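Local coordinates for protein shikimate kinase (Aquifex aeolicus, PDB 2PT5) that probably phosphorylates the 3-hydroxyl group of shikimate with ATP, a magnesium-dependent step on the route to chorismate and the aromatic amino acids, at residues A[1-5]-A[20-26]. Residues are numbered along the deposited sequence.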
loop_
_atom_site.group_PDB
_atom_site.type_symbol
_atom_site.label_atom_id
_atom_site.label_comp_id
_atom_site.label_asym_id
_atom_site.label_seq_id
_atom_site.Cartn_x
_atom_site.Cartn_y
_atom_site.Cartn_z
HETATM N N MSE A 1 10.826 13.132 -7.244
HETATM C CA MSE A 1 10.577 12.490 -5.926
HETATM C C MSE A 1 9.591 11.343 -6.049
HETATM O O MSE A 1 8.567 11.456 -6.721
HETATM C CB MSE A 1 10.029 13.516 -4.951
HETATM C CG MSE A 1 8.781 14.182 -5.463
HETATM SE SE MSE A 1 8.187 15.520 -4.246
HETATM C CE MSE A 1 6.918 16.417 -5.403
ATOM N N ARG A 2 9.913 10.233 -5.397
ATOM C CA ARG A 2 9.062 9.053 -5.417
ATOM C C ARG A 2 8.548 8.821 -4.008
ATOM O O ARG A 2 9.329 8.761 -3.061
ATOM C CB ARG A 2 9.852 7.826 -5.888
ATOM C CG ARG A 2 10.550 8.021 -7.223
ATOM C CD ARG A 2 11.104 6.715 -7.747
ATOM N NE ARG A 2 11.859 6.901 -8.983
ATOM C CZ ARG A 2 13.137 7.260 -9.038
ATOM N NH1 ARG A 2 13.823 7.476 -7.921
ATOM N NH2 ARG A 2 13.729 7.399 -10.211
ATOM N N ILE A 3 7.234 8.693 -3.873
ATOM C CA ILE A 3 6.623 8.477 -2.567
ATOM C C ILE A 3 5.809 7.190 -2.569
ATOM O O ILE A 3 4.865 7.034 -3.349
ATOM C CB ILE A 3 5.703 9.647 -2.200
ATOM C CG1 ILE A 3 6.517 10.945 -2.136
ATOM C CG2 ILE A 3 5.015 9.371 -0.871
ATOM C CD1 ILE A 3 5.646 12.191 -2.086
ATOM N N TYR A 4 6.164 6.266 -1.688
ATOM C CA TYR A 4 5.443 5.002 -1.630
ATOM C C TYR A 4 4.532 4.910 -0.422
ATOM O O TYR A 4 4.947 5.203 0.699
ATOM C CB TYR A 4 6.428 3.832 -1.613
ATOM C CG TYR A 4 7.372 3.814 -2.792
ATOM C CD1 TYR A 4 8.609 4.454 -2.730
ATOM C CD2 TYR A 4 7.023 3.160 -3.976
ATOM C CE1 TYR A 4 9.484 4.442 -3.826
ATOM C CE2 TYR A 4 7.887 3.144 -5.078
ATOM C CZ TYR A 4 9.119 3.785 -4.995
ATOM O OH TYR A 4 9.983 3.765 -6.079
ATOM N N LEU A 5 3.289 4.498 -0.651
ATOM C CA LEU A 5 2.337 4.353 0.444
ATOM C C LEU A 5 2.155 2.867 0.725
ATOM O O LEU A 5 1.883 2.094 -0.182
ATOM C CB LEU A 5 0.990 4.984 0.082
ATOM C CG LEU A 5 0.989 6.467 -0.303
ATOM C CD1 LEU A 5 -0.451 6.925 -0.474
ATOM C CD2 LEU A 5 1.699 7.301 0.756
ATOM N N LEU A 20 -2.721 13.318 -2.201
ATOM C CA LEU A 20 -1.324 13.678 -2.073
ATOM C C LEU A 20 -0.731 14.081 -3.424
ATOM O O LEU A 20 -0.106 15.141 -3.542
ATOM C CB LEU A 20 -0.535 12.497 -1.494
ATOM C CG LEU A 20 0.924 12.740 -1.118
ATOM C CD1 LEU A 20 1.024 13.859 -0.091
ATOM C CD2 LEU A 20 1.508 11.454 -0.547
ATOM N N SER A 21 -0.931 13.248 -4.442
ATOM C CA SER A 21 -0.364 13.536 -5.758
ATOM C C SER A 21 -0.901 14.847 -6.315
ATOM O O SER A 21 -0.220 15.550 -7.067
ATOM C CB SER A 21 -0.662 12.400 -6.738
ATOM O OG SER A 21 -1.907 12.584 -7.382
ATOM N N ARG A 22 -2.128 15.173 -5.939
ATOM C CA ARG A 22 -2.748 16.400 -6.405
ATOM C C ARG A 22 -2.165 17.644 -5.742
ATOM O O ARG A 22 -2.056 18.688 -6.379
ATOM C CB ARG A 22 -4.261 16.331 -6.193
ATOM C CG ARG A 22 -4.945 15.559 -7.307
ATOM C CD ARG A 22 -6.451 15.631 -7.198
ATOM N NE ARG A 22 -7.011 14.504 -6.462
ATOM C CZ ARG A 22 -8.257 14.468 -6.004
ATOM N NH1 ARG A 22 -9.062 15.510 -6.203
ATOM N NH2 ARG A 22 -8.700 13.386 -5.370
ATOM N N SER A 23 -1.787 17.531 -4.471
ATOM C CA SER A 23 -1.206 18.659 -3.751
ATOM C C SER A 23 0.270 18.855 -4.090
ATOM O O SER A 23 0.834 19.907 -3.811
ATOM C CB SER A 23 -1.328 18.448 -2.248
ATOM O OG SER A 23 -0.489 17.385 -1.847
ATOM N N LEU A 24 0.897 17.834 -4.668
ATOM C CA LEU A 24 2.311 17.909 -5.030
ATOM C C LEU A 24 2.485 18.027 -6.540
ATOM O O LEU A 24 3.600 18.131 -7.028
ATOM C CB LEU A 24 3.060 16.660 -4.529
ATOM C CG LEU A 24 3.084 16.439 -3.008
ATOM C CD1 LEU A 24 3.715 15.081 -2.691
ATOM C CD2 LEU A 24 3.863 17.575 -2.329
ATOM N N ASN A 25 1.377 17.996 -7.274
ATOM C CA ASN A 25 1.420 18.093 -8.729
ATOM C C ASN A 25 2.216 16.981 -9.395
ATOM O O ASN A 25 3.011 17.237 -10.294
ATOM C CB ASN A 25 2.000 19.441 -9.156
ATOM C CG ASN A 25 1.070 20.199 -10.066
ATOM O OD1 ASN A 25 0.750 19.744 -11.170
ATOM N ND2 ASN A 25 0.609 21.356 -9.606
ATOM N N ILE A 26 2.016 15.747 -8.944
ATOM C CA ILE A 26 2.696 14.599 -9.524
ATOM C C ILE A 26 1.655 13.505 -9.699
ATOM O O ILE A 26 0.663 13.468 -8.972
ATOM C CB ILE A 26 3.835 14.090 -8.617
ATOM C CG1 ILE A 26 3.293 13.735 -7.225
ATOM C CG2 ILE A 26 4.916 15.154 -8.522
ATOM C CD1 ILE A 26 4.369 13.294 -6.238
#
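Along segment 1-5 alternate residues face segment 20-26: Met1, Ile3 and Leu5 direct their CA-to-CB bonds toward it, while Arg2 points away. No hydrogen bond crosses the interface; it is held by apolar side chains, with 258 Å² buried in all. Ile3 is the central residue. Its branched, beta-favouring side chain spreads over three partners, CD1 lying 3.5 Å from CD1 of Leu24 and, at the edge of contact, 4.5 Å from CD1 of Ile26, and CG2 4.1 Å from CD2 of Leu20. Leu20 and Leu24 are one helical turn apart, so both project from the same face, and leucine's long, forked end suits the gap between a strand and a helix whose axes come no closer than 11.5 Å. Leu20 also reaches Leu5, with 4.4 Å between their CD2 atoms. Met1, a selenomethionine here, has the largest covered area. Its extended, flexible chain carries CE to 3.9 Å from CG2 of Ile26 and 4.0 Å from CB of Leu24, closing the outer end of the contact, although it is exposed and poorly ordered. Asn25, with positive phi, breaks the helical path, and Ile26 can then turn back toward the strand, its backbone N hydrogen-bonded to O of Ser21 at 2.9 Å. Leu158 and Leu161 of helix 150-162 add to the same apolar layer. The strand and helix run nearly antiparallel (161°), as expected when a chain leaves a central parallel strand and returns along the sheet's face. Between them lies the Walker A loop, predicted to bind ATP, making this the strand–P-loop–helix unit characteristic of P-loop kinases.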